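PDB 4YBN: flavin-nucleotide-binding protein from Mycobacterium smegmatis, which binds FAD and heme and probably acts as an oxidoreductase of the pyridoxamine 5'-phosphate oxidase-related, split beta-barrel superfamily. Local coordinates for residues 90-95 against 170-175; 112-117 against 149-154; 190-195 against 216-221. One frame throughout, in Å; residues are numbered along the deposited sequence.

Contact 1: residues 90-95 against 170-175; sequences VVARSS and PDDADE. With HEM (protoporphyrin IX containing Fe), chain G.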
loop_
_atom_site.group_PDB
_atom_site.type_symbol
_atom_site.label_atom_id
_atom_site.label_comp_id
_atom_site.label_asym_id
_atom_site.label_seq_id
_atom_site.Cartn_x
_atom_site.Cartn_y
_atom_site.Cartn_z
ATOM N N VAL A 90 -15.024 -7.283 0.784
ATOM C CA VAL A 90 -15.861 -8.502 0.772
ATOM C C VAL A 90 -16.794 -8.411 1.963
ATOM O O VAL A 90 -16.396 -8.587 3.068
ATOM C CB VAL A 90 -15.044 -9.764 0.856
ATOM C CG1 VAL A 90 -15.897 -11.036 0.700
ATOM C CG2 VAL A 90 -13.984 -9.815 -0.260
ATOM N N VAL A 91 -18.040 -8.078 1.661
ATOM C CA VAL A 91 -19.133 -7.959 2.613
ATOM C C VAL A 91 -19.879 -9.291 2.707
ATOM O O VAL A 91 -20.676 -9.658 1.846
ATOM C CB VAL A 91 -20.057 -6.804 2.225
ATOM C CG1 VAL A 91 -21.108 -6.571 3.299
ATOM C CG2 VAL A 91 -19.243 -5.520 2.048
ATOM N N ALA A 92 -19.598 -10.037 3.765
ATOM C CA ALA A 92 -20.281 -11.306 3.988
ATOM C C ALA A 92 -21.439 -11.118 4.966
ATOM O O ALA A 92 -21.652 -10.039 5.540
ATOM C CB ALA A 92 -19.298 -12.362 4.469
ATOM N N ARG A 93 -22.264 -12.157 5.059
ATOM C CA ARG A 93 -23.398 -12.192 5.997
ATOM C C ARG A 93 -22.976 -12.377 7.450
ATOM O O ARG A 93 -23.797 -12.218 8.341
ATOM C CB ARG A 93 -24.338 -13.320 5.630
ATOM C CG ARG A 93 -25.118 -13.062 4.373
ATOM C CD ARG A 93 -25.818 -14.356 4.017
ATOM N NE ARG A 93 -26.553 -14.241 2.782
ATOM C CZ ARG A 93 -26.095 -14.625 1.603
ATOM N NH1 ARG A 93 -24.858 -15.141 1.465
ATOM N NH2 ARG A 93 -26.886 -14.466 0.548
ATOM N N SER A 94 -21.706 -12.721 7.678
ATOM C CA SER A 94 -21.054 -12.671 8.999
ATOM C C SER A 94 -19.789 -11.805 8.986
ATOM O O SER A 94 -19.140 -11.672 7.949
ATOM C CB SER A 94 -20.597 -14.049 9.387
ATOM O OG SER A 94 -19.701 -14.525 8.438
ATOM N N SER A 95 -19.343 -11.336 10.140
ATOM C CA SER A 95 -18.016 -10.626 10.166
ATOM C C SER A 95 -16.874 -11.593 9.959
ATOM O O SER A 95 -15.832 -11.267 9.345
ATOM C CB SER A 95 -17.842 -9.875 11.445
ATOM O OG SER A 95 -18.069 -10.753 12.495
ATOM N N PRO A 170 -18.018 -13.573 -0.984
ATOM C CA PRO A 170 -18.140 -14.063 0.373
ATOM C C PRO A 170 -18.403 -15.609 0.413
ATOM O O PRO A 170 -19.117 -16.156 -0.460
ATOM C CB PRO A 170 -19.375 -13.332 0.893
ATOM C CG PRO A 170 -19.548 -12.155 0.042
ATOM C CD PRO A 170 -18.994 -12.514 -1.289
ATOM N N ASP A 171 -17.800 -16.291 1.381
ATOM C CA ASP A 171 -17.986 -17.726 1.578
ATOM C C ASP A 171 -18.830 -18.060 2.839
ATOM O O ASP A 171 -18.341 -18.594 3.856
ATOM C CB ASP A 171 -16.622 -18.365 1.635
ATOM C CG ASP A 171 -16.696 -19.847 1.732
ATOM O OD1 ASP A 171 -17.728 -20.444 1.328
ATOM O OD2 ASP A 171 -15.709 -20.419 2.216
ATOM N N ASP A 172 -20.108 -17.744 2.769
ATOM C CA ASP A 172 -20.943 -17.753 3.960
ATOM C C ASP A 172 -21.353 -19.129 4.508
ATOM O O ASP A 172 -21.707 -20.022 3.758
ATOM C CB ASP A 172 -22.211 -16.910 3.722
ATOM C CG ASP A 172 -21.933 -15.417 3.821
ATOM O OD1 ASP A 172 -21.322 -15.017 4.823
ATOM O OD2 ASP A 172 -22.314 -14.664 2.909
ATOM N N ALA A 173 -21.382 -19.259 5.834
ATOM C CA ALA A 173 -21.970 -20.455 6.480
ATOM C C ALA A 173 -23.423 -20.637 6.039
ATOM O O ALA A 173 -24.189 -19.661 5.885
ATOM C CB ALA A 173 -21.882 -20.348 8.000
ATOM N N ASP A 174 -23.812 -21.879 5.790
ATOM C CA ASP A 174 -25.181 -22.163 5.285
ATOM C C ASP A 174 -26.296 -21.551 6.187
ATOM O O ASP A 174 -27.284 -20.979 5.689
ATOM C CB ASP A 174 -25.349 -23.667 5.143
ATOM C CG ASP A 174 -24.518 -24.427 6.156
ATOM O OD1 ASP A 174 -23.659 -25.225 5.720
ATOM O OD2 ASP A 174 -24.690 -24.181 7.379
ATOM N N GLU A 175 -26.101 -21.628 7.501
ATOM C CA GLU A 175 -26.978 -20.920 8.492
ATOM C C GLU A 175 -27.299 -19.426 8.154
ATOM O O GLU A 175 -28.425 -18.952 8.291
ATOM C CB GLU A 175 -26.343 -20.994 9.896
ATOM C CG GLU A 175 -26.315 -22.396 10.530
ATOM C CD GLU A 175 -24.945 -23.109 10.532
ATOM O OE1 GLU A 175 -24.029 -22.724 9.716
ATOM O OE2 GLU A 175 -24.816 -24.073 11.362
HETATM C CHA HEM G . -8.694 -13.765 7.607
HETATM C CHB HEM G . -10.632 -9.482 6.552
HETATM C CHC HEM G . -13.693 -9.916 10.260
HETATM C CHD HEM G . -11.560 -14.046 11.552
HETATM C C1A HEM G . -8.966 -12.581 6.989
HETATM C C2A HEM G . -8.317 -12.090 5.829
HETATM C C3A HEM G . -8.859 -10.846 5.561
HETATM C C4A HEM G . -9.854 -10.616 6.536
HETATM C CMA HEM G . -8.520 -9.851 4.467
HETATM C CAA HEM G . -7.176 -12.769 5.090
HETATM C CBA HEM G . -7.609 -13.880 4.121
HETATM C CGA HEM G . -6.465 -14.281 3.210
HETATM O O1A HEM G . -6.586 -14.080 1.978
HETATM O O2A HEM G . -5.403 -14.778 3.668
HETATM C C1B HEM G . -11.676 -9.230 7.455
HETATM C C2B HEM G . -12.553 -8.106 7.341
HETATM C C3B HEM G . -13.418 -8.190 8.372
HETATM C C4B HEM G . -13.066 -9.429 9.138
HETATM C CMB HEM G . -12.578 -7.003 6.283
HETATM C CAB HEM G . -14.484 -7.199 8.465
HETATM C CBB HEM G . -15.524 -7.348 9.227
HETATM C C1C HEM G . -13.377 -11.084 10.980
HETATM C C2C HEM G . -13.902 -11.442 12.257
HETATM C C3C HEM G . -13.294 -12.645 12.643
HETATM C C4C HEM G . -12.396 -12.990 11.577
HETATM C CMC HEM G . -14.941 -10.673 12.991
HETATM C CAC HEM G . -13.584 -13.493 13.819
HETATM C CBC HEM G . -14.727 -13.401 14.521
HETATM C C1D HEM G . -10.627 -14.260 10.554
HETATM C C2D HEM G . -9.871 -15.496 10.513
HETATM C C3D HEM G . -9.086 -15.425 9.419
HETATM C C4D HEM G . -9.373 -14.139 8.785
HETATM C CMD HEM G . -9.926 -16.620 11.503
HETATM C CAD HEM G . -8.081 -16.449 8.921
HETATM C CBD HEM G . -8.473 -17.059 7.566
HETATM C CGD HEM G . -7.788 -18.400 7.372
HETATM O O1D HEM G . -8.451 -19.472 7.389
HETATM O O2D HEM G . -6.540 -18.458 7.197
HETATM N NA HEM G . -9.884 -11.657 7.417
HETATM N NB HEM G . -12.020 -9.986 8.501
HETATM N NC HEM G . -12.415 -11.990 10.650
HETATM N ND HEM G . -10.314 -13.481 9.498
HETATM FE FE HEM G . -11.067 -11.788 9.064
HETATM O O HOH W 1 -21.250 -16.464 7.102
HETATM O O HOH W 2 -12.388 -12.886 7.483
#
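Asp172 reaches Arg93 with CG anti to its own carbonyl carbon (chi1 -78°). Arg93 takes the same first turn (chi1 -72°), and its chain then runs extended from CG to NE. The two side chains cross at about a right angle, with the guanidinium and carboxylate planes 74° apart. Arg93 NH1 forms a salt bridge to Asp172 OD2 at 3.0 Å, meeting it on the anti side and out of the carboxylate plane. The same carboxylate also holds the backbone of its partner. Arg93 N makes two weak hydrogen bonds, to Asp172 OD1 at 3.0 Å and to Asp172 OD2 at 3.3 Å. The aliphatic part of Arg93, from CB to CD, lies against OD2. A water extends the network. It donates to Asp172 OD1 at 2.7 Å and accepts from Ser94 OG and from Ala173 N, at the N-cap of helix 174-178.

Pro170 closes the apolar end. Its CB rests on Ala92 CB at 3.7 Å, and its CG on Val90 CG1 at 3.9 Å. The Pro170 ring also touches the carbonyl of Val91, with CG 3.3 Å from Val91 O.

Arg93 NH1 has a second acidic partner, Asp200 of the second subunit. Arg134 of that subunit bonds to Ala92 O. Further along, Ser95 borders the heme, its OG 3.2 Å from the heme methyl CMC. The contact joins the loop after strand 78-91 to the loop before helix 174-178 at the subunit interface; Ser95 of the first loop belongs to the heme pocket of this split beta-barrel dimer.

Contact 2: residues 112-117 against 149-154; sequences EVIADD and TLALAL. With HEM (protoporphyrin IX containing Fe), chain F.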
loop_
_atom_site.group_PDB
_atom_site.type_symbol
_atom_site.label_atom_id
_atom_site.label_comp_id
_atom_site.label_asym_id
_atom_site.label_seq_id
_atom_site.Cartn_x
_atom_site.Cartn_y
_atom_site.Cartn_z
ATOM N N GLU A 112 21.163 -4.264 -5.612
ATOM C CA GLU A 112 22.434 -3.832 -6.149
ATOM C C GLU A 112 22.420 -2.372 -6.571
ATOM O O GLU A 112 21.434 -1.859 -7.163
ATOM C CB GLU A 112 22.903 -4.784 -7.281
ATOM C CG GLU A 112 22.358 -4.582 -8.697
ATOM C CD GLU A 112 22.958 -5.572 -9.749
ATOM O OE1 GLU A 112 24.054 -6.148 -9.502
ATOM O OE2 GLU A 112 22.333 -5.780 -10.832
ATOM N N VAL A 113 23.511 -1.686 -6.240
ATOM C CA VAL A 113 23.738 -0.303 -6.647
ATOM C C VAL A 113 23.925 -0.254 -8.140
ATOM O O VAL A 113 24.773 -0.935 -8.669
ATOM C CB VAL A 113 24.960 0.311 -5.970
ATOM C CG1 VAL A 113 25.303 1.683 -6.561
ATOM C CG2 VAL A 113 24.708 0.477 -4.479
ATOM N N ILE A 114 23.154 0.561 -8.829
ATOM C CA ILE A 114 23.359 0.752 -10.246
ATOM C C ILE A 114 24.621 1.593 -10.404
ATOM O O ILE A 114 24.775 2.673 -9.802
ATOM C CB ILE A 114 22.153 1.480 -10.925
ATOM C CG1 ILE A 114 20.861 0.657 -10.792
ATOM C CG2 ILE A 114 22.391 1.721 -12.418
ATOM C CD1 ILE A 114 21.062 -0.778 -11.100
ATOM N N ALA A 115 25.535 1.116 -11.267
ATOM C CA ALA A 115 26.799 1.856 -11.532
ATOM C C ALA A 115 26.561 3.205 -12.143
ATOM O O ALA A 115 25.570 3.404 -12.905
ATOM C CB ALA A 115 27.754 1.053 -12.449
ATOM N N ASP A 116 27.518 4.111 -11.887
ATOM C CA ASP A 116 27.472 5.474 -12.384
ATOM C C ASP A 116 27.214 5.528 -13.870
ATOM O O ASP A 116 26.470 6.375 -14.342
ATOM C CB ASP A 116 28.806 6.184 -12.110
ATOM C CG ASP A 116 28.949 6.659 -10.651
ATOM O OD1 ASP A 116 28.102 6.343 -9.762
ATOM O OD2 ASP A 116 29.938 7.383 -10.402
ATOM N N ASP A 117 27.819 4.594 -14.620
ATOM C CA ASP A 117 27.633 4.581 -16.072
ATOM C C ASP A 117 26.219 4.158 -16.530
ATOM O O ASP A 117 25.754 4.491 -17.629
ATOM C CB ASP A 117 28.638 3.617 -16.723
ATOM C CG ASP A 117 28.863 2.313 -15.913
ATOM O OD1 ASP A 117 28.309 1.235 -16.272
ATOM O OD2 ASP A 117 29.655 2.364 -14.935
ATOM N N THR A 149 21.897 11.175 -6.802
ATOM C CA THR A 149 20.924 10.083 -6.879
ATOM C C THR A 149 21.549 8.685 -6.745
ATOM O O THR A 149 22.540 8.323 -7.353
ATOM C CB THR A 149 20.086 10.196 -8.195
ATOM O OG1 THR A 149 19.462 11.477 -8.227
ATOM C CG2 THR A 149 18.936 9.187 -8.325
ATOM N N LEU A 150 20.891 7.890 -5.946
ATOM C CA LEU A 150 21.207 6.517 -5.722
ATOM C C LEU A 150 20.107 5.779 -6.402
ATOM O O LEU A 150 18.929 6.014 -6.153
ATOM C CB LEU A 150 21.157 6.336 -4.215
ATOM C CG LEU A 150 21.731 5.107 -3.569
ATOM C CD1 LEU A 150 23.126 4.802 -4.077
ATOM C CD2 LEU A 150 21.755 5.337 -2.055
ATOM N N ALA A 151 20.456 4.938 -7.330
ATOM C CA ALA A 151 19.525 4.025 -7.943
ATOM C C ALA A 151 19.885 2.629 -7.581
ATOM O O ALA A 151 21.050 2.290 -7.627
ATOM C CB ALA A 151 19.598 4.201 -9.473
ATOM N N LEU A 152 18.897 1.797 -7.270
ATOM C CA LEU A 152 19.093 0.444 -6.813
ATOM C C LEU A 152 18.169 -0.528 -7.462
ATOM O O LEU A 152 17.019 -0.176 -7.733
ATOM C CB LEU A 152 18.817 0.357 -5.292
ATOM C CG LEU A 152 19.592 1.359 -4.436
ATOM C CD1 LEU A 152 18.950 1.482 -3.069
ATOM C CD2 LEU A 152 20.995 0.875 -4.268
ATOM N N ALA A 153 18.605 -1.774 -7.673
ATOM C CA ALA A 153 17.814 -2.760 -8.423
ATOM C C ALA A 153 17.829 -4.083 -7.727
ATOM O O ALA A 153 18.885 -4.547 -7.278
ATOM C CB ALA A 153 18.404 -2.938 -9.830
ATOM N N LEU A 154 16.654 -4.642 -7.568
ATOM C CA LEU A 154 16.474 -5.960 -7.035
ATOM C C LEU A 154 16.028 -6.896 -8.123
ATOM O O LEU A 154 15.054 -6.644 -8.808
ATOM C CB LEU A 154 15.400 -5.872 -5.939
ATOM C CG LEU A 154 14.969 -7.176 -5.265
ATOM C CD1 LEU A 154 16.107 -7.609 -4.363
ATOM C CD2 LEU A 154 13.708 -7.065 -4.462
HETATM C CHA HEM F . 13.324 11.795 -4.151
HETATM C CHB HEM F . 9.838 10.478 -7.175
HETATM C CHC HEM F . 12.809 11.062 -10.963
HETATM C CHD HEM F . 16.350 12.160 -7.888
HETATM C C1A HEM F . 12.117 11.412 -4.653
HETATM C C2A HEM F . 10.967 11.183 -3.857
HETATM C C3A HEM F . 9.992 10.783 -4.715
HETATM C C4A HEM F . 10.535 10.785 -6.027
HETATM C CMA HEM F . 8.581 10.445 -4.301
HETATM C CAA HEM F . 10.836 11.312 -2.346
HETATM C CBA HEM F . 10.815 12.754 -1.815
HETATM C CGA HEM F . 10.695 12.712 -0.307
HETATM O O1A HEM F . 9.628 13.086 0.241
HETATM O O2A HEM F . 11.651 12.311 0.408
HETATM C C1B HEM F . 10.338 10.554 -8.486
HETATM C C2B HEM F . 9.528 10.318 -9.640
HETATM C C3B HEM F . 10.337 10.454 -10.730
HETATM C C4B HEM F . 11.686 10.824 -10.198
HETATM C CMB HEM F . 8.061 9.947 -9.673
HETATM C CAB HEM F . 9.821 10.334 -12.120
HETATM C CBB HEM F . 10.470 10.825 -13.163
HETATM C C1C HEM F . 14.090 11.389 -10.478
HETATM C C2C HEM F . 15.295 11.385 -11.244
HETATM C C3C HEM F . 16.329 11.707 -10.363
HETATM C C4C HEM F . 15.714 11.901 -9.053
HETATM C CMC HEM F . 15.407 11.122 -12.721
HETATM C CAC HEM F . 17.746 11.932 -10.709
HETATM C CBC HEM F . 18.262 12.092 -11.949
HETATM C C1D HEM F . 15.775 12.154 -6.631
HETATM C C2D HEM F . 16.555 12.498 -5.421
HETATM C C3D HEM F . 15.696 12.404 -4.408
HETATM C C4D HEM F . 14.418 11.984 -4.979
HETATM C CMD HEM F . 18.004 12.896 -5.307
HETATM C CAD HEM F . 15.930 12.667 -2.955
HETATM C CBD HEM F . 15.380 14.063 -2.597
HETATM C CGD HEM F . 15.909 14.569 -1.268
HETATM O O1D HEM F . 16.713 15.535 -1.207
HETATM O O2D HEM F . 15.543 14.007 -0.214
HETATM N NA HEM F . 11.836 11.167 -5.972
HETATM N NB HEM F . 11.588 10.882 -8.859
HETATM N NC HEM F . 14.393 11.624 -9.149
HETATM N ND HEM F . 14.508 11.860 -6.311
HETATM FE FE HEM F . 13.135 11.345 -7.495
HETATM O O HOH W 3 23.269 4.393 -8.117
#
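Ala151, Leu152 and Ala153 pair with Glu112 to Ile114 in an antiparallel sheet, part of the split beta-barrel. The other edge of strand 149-155 is bonded to strand 58-64, so this strand is held from both flanks.

Thr149 starts the strand beside the heme. Its OG1 lies 3.1 Å from the heme atom CAC and is hydrogen-bonded to Glu145 O. Phe96 of the second subunit packs on Thr149. Leu150 packs on Leu70 of helix 68-74.

Ala151 is the first to pair. Its O accepts from Ile114 N at 3.0 Å. A water continues the pairing beyond this bond: it accepts from Ala151 N and donates to Ile114 O. The CB of Ala151 meets Ile114 CG1.

Leu152 sits opposite Val113 in a non-hydrogen-bonded pair. Leu152 CD2 touches Val113 CG2 at 3.7 Å, and the two side chains cross obliquely. Both lie on the face covered by helix 68-74, where Leu152 meets Leu70 and Leu73 and Val113 meets Ala74. Leu152 CA also gives a CA-H...O contact to Glu112 O at 3.3 Å.

Ala153 and Glu112 form the hydrogen-bonded pair. Glu112 N donates to Ala153 O at 2.8 Å, and Ala153 N returns a bond to Glu112 O at 2.9 Å. Glu112 and Ala153 put their side chains on the other face, where Ile114 also meets Ala151 and Ala153. Ile114 holds CG1 anti to its carbonyl carbon (chi1 -61°), and its second torsion (chi2 -45°) lays CD1 3.7 Å from Ala153 CB.

Contact 3: residues 190-195 against 216-221; sequences TQYGAP and GELRNT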
loop_
_atom_site.group_PDB
_atom_site.type_symbol
_atom_site.label_atom_id
_atom_site.label_comp_id
_atom_site.label_asym_id
_atom_site.label_seq_id
_atom_site.Cartn_x
_atom_site.Cartn_y
_atom_site.Cartn_z
ATOM N N THR A 190 -8.342 2.989 -7.906
ATOM C CA THR A 190 -7.513 4.138 -7.731
ATOM C C THR A 190 -7.414 4.753 -9.078
ATOM O O THR A 190 -7.112 4.079 -10.052
ATOM C CB THR A 190 -6.181 3.737 -7.098
ATOM O OG1 THR A 190 -6.449 3.345 -5.743
ATOM C CG2 THR A 190 -5.224 4.917 -7.060
ATOM N N GLN A 191 -7.747 6.047 -9.145
ATOM C CA GLN A 191 -7.850 6.761 -10.383
ATOM C C GLN A 191 -7.120 8.099 -10.380
ATOM O O GLN A 191 -7.088 8.771 -9.362
ATOM C CB GLN A 191 -9.318 7.005 -10.693
ATOM C CG GLN A 191 -9.763 6.168 -11.880
ATOM C CD GLN A 191 -11.253 5.995 -11.855
ATOM O OE1 GLN A 191 -11.780 5.176 -11.092
ATOM N NE2 GLN A 191 -11.956 6.792 -12.679
ATOM N N TYR A 192 -6.625 8.478 -11.548
ATOM C CA TYR A 192 -6.036 9.784 -11.765
ATOM C C TYR A 192 -7.164 10.847 -11.846
ATOM O O TYR A 192 -8.138 10.633 -12.515
ATOM C CB TYR A 192 -5.273 9.819 -13.071
ATOM C CG TYR A 192 -4.038 8.960 -13.172
ATOM C CD1 TYR A 192 -2.910 9.280 -12.469
ATOM C CD2 TYR A 192 -4.036 7.803 -13.974
ATOM C CE1 TYR A 192 -1.784 8.489 -12.543
ATOM C CE2 TYR A 192 -2.928 7.025 -14.061
ATOM C CZ TYR A 192 -1.805 7.377 -13.342
ATOM O OH TYR A 192 -0.677 6.561 -13.442
ATOM N N GLY A 193 -7.017 11.948 -11.121
ATOM C CA GLY A 193 -7.851 13.126 -11.274
ATOM C C GLY A 193 -7.381 14.058 -12.392
ATOM O O GLY A 193 -6.340 13.864 -13.017
ATOM N N ALA A 194 -8.205 15.073 -12.679
ATOM C CA ALA A 194 -7.836 16.096 -13.666
ATOM C C ALA A 194 -6.547 16.753 -13.174
ATOM O O ALA A 194 -6.415 17.015 -11.971
ATOM C CB ALA A 194 -8.967 17.155 -13.756
ATOM N N PRO A 195 -5.593 17.007 -14.066
ATOM C CA PRO A 195 -4.355 17.573 -13.588
ATOM C C PRO A 195 -4.431 18.992 -13.106
ATOM O O PRO A 195 -5.249 19.795 -13.582
ATOM C CB PRO A 195 -3.421 17.485 -14.763
ATOM C CG PRO A 195 -4.066 16.497 -15.723
ATOM C CD PRO A 195 -5.530 16.703 -15.508
ATOM N N GLY A 216 -7.688 7.412 -16.250
ATOM C CA GLY A 216 -8.218 6.083 -15.902
ATOM C C GLY A 216 -7.621 5.600 -14.598
ATOM O O GLY A 216 -7.141 6.382 -13.749
ATOM N N GLU A 217 -7.558 4.290 -14.493
ATOM C CA GLU A 217 -7.048 3.668 -13.316
ATOM C C GLU A 217 -5.545 3.642 -13.319
ATOM O O GLU A 217 -4.867 3.376 -14.299
ATOM C CB GLU A 217 -7.590 2.262 -13.150
ATOM C CG GLU A 217 -9.074 2.232 -12.868
ATOM C CD GLU A 217 -9.609 0.816 -12.702
ATOM O OE1 GLU A 217 -8.825 -0.147 -12.557
ATOM O OE2 GLU A 217 -10.832 0.671 -12.710
ATOM N N LEU A 218 -5.044 3.948 -12.162
ATOM C CA LEU A 218 -3.638 4.068 -11.901
ATOM C C LEU A 218 -2.919 2.868 -12.442
ATOM O O LEU A 218 -3.339 1.765 -12.123
ATOM C CB LEU A 218 -3.460 4.081 -10.391
ATOM C CG LEU A 218 -2.120 3.650 -9.856
ATOM C CD1 LEU A 218 -1.141 4.783 -10.144
ATOM C CD2 LEU A 218 -2.227 3.227 -8.391
ATOM N N ARG A 219 -1.856 3.084 -13.252
ATOM C CA ARG A 219 -0.926 1.990 -13.660
ATOM C C ARG A 219 0.571 2.391 -13.490
ATOM O O ARG A 219 0.884 3.540 -13.172
ATOM C CB ARG A 219 -1.270 1.405 -15.065
ATOM C CG ARG A 219 -2.422 0.391 -14.976
ATOM C CD ARG A 219 -2.446 -0.622 -16.090
ATOM N NE ARG A 219 -1.377 -1.640 -16.122
ATOM C CZ ARG A 219 -0.811 -2.075 -17.252
ATOM N NH1 ARG A 219 -1.150 -1.521 -18.414
ATOM N NH2 ARG A 219 0.128 -3.029 -17.237
ATOM N N ASN A 220 1.463 1.414 -13.624
ATOM C CA ASN A 220 2.930 1.623 -13.515
ATOM C C ASN A 220 3.687 1.223 -14.847
ATOM O O ASN A 220 4.795 0.640 -14.806
ATOM C CB ASN A 220 3.478 0.870 -12.270
ATOM C CG ASN A 220 4.800 1.438 -11.758
ATOM O OD1 ASN A 220 5.193 2.532 -12.154
ATOM N ND2 ASN A 220 5.482 0.690 -10.833
ATOM N N THR A 221 3.041 1.509 -15.990
ATOM C CA THR A 221 3.637 1.472 -17.332
ATOM C C THR A 221 2.664 2.036 -18.370
ATOM O O THR A 221 1.442 1.886 -18.234
ATOM C CB THR A 221 4.030 0.061 -17.786
ATOM O OG1 THR A 221 5.008 0.184 -18.823
ATOM C CG2 THR A 221 2.817 -0.759 -18.323
HETATM O O HOH W 4 -8.473 9.540 -15.189
#
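Tyr192 and Thr190 hold Gly216 and Leu218 by two backbone bonds. Tyr192 N donates to Gly216 O at 3.1 Å. Leu218 N donates to Thr190 O at 3.0 Å. Between them Gln191 faces Glu217 in a single bridge. The touching parts, 190-192 and 216-219, run 110° apart, and the pairing goes no further than this bridge.

Side chains pack beside the bridge. Thr190 and Leu218 lie side by side and point the same way, with Thr190 CG2 and Leu218 CD2 3.7 Å apart. The Tyr192 side chain crosses Leu218 at about a right angle. Its CE2 comes within 3.7 Å of Leu218 CA, and its OH within 3.8 Å of Leu218 CD1. Gln191 packs its CG on the carbonyl of Gly216, 3.2 Å from Gly216 O. At the backbone angles of Gly216 (phi 85°, psi -152°) a CB would be jammed against the carbonyl O of the residue before, which calls for glycine.

Further out, Gln191 OE1 bonds to Thr189 OG1. The tail beyond the bridge is held at Asn220, which is buried: its ND2 bonds to Leu29 O and Phe52 O. Leu218 also packs on Pro33.

Thr190 OG1 is hydrogen-bonded to Thr190 OG1 of the second subunit. Leu188 of that subunit covers Thr190, Tyr192 and Leu218. Residues 190-192 pair antiparallel with a strand of the second subunit. The arrangement is a lone beta bridge, by which the C-terminal tail fastens to a strand of a sheet that runs across the dimer interface.

In the fold
Contacts 1 and 2 are largely buried, whereas contact 3 lies nearer the surface. All three reach the same antiparallel sheet, yet none touches another. Contacts 1 and 2 sit on opposite sides of the chain's centre, their centres about 48 Å apart. Each borders a different heme. Contact 2 is regular strand pairing with apolar packing. Contact 1 joins a strand end and its following loop to the loop leading into helix 174-178, and combines a salt bridge and a water with proline packing. Contact 3 has only a single bridge, backed by tyrosine and leucine. Strands 78-91 and 184-192, neighbours in the sheet, carry contacts 1 and 3. Both meet the second subunit extensively, while contact 2 meets it through Thr149.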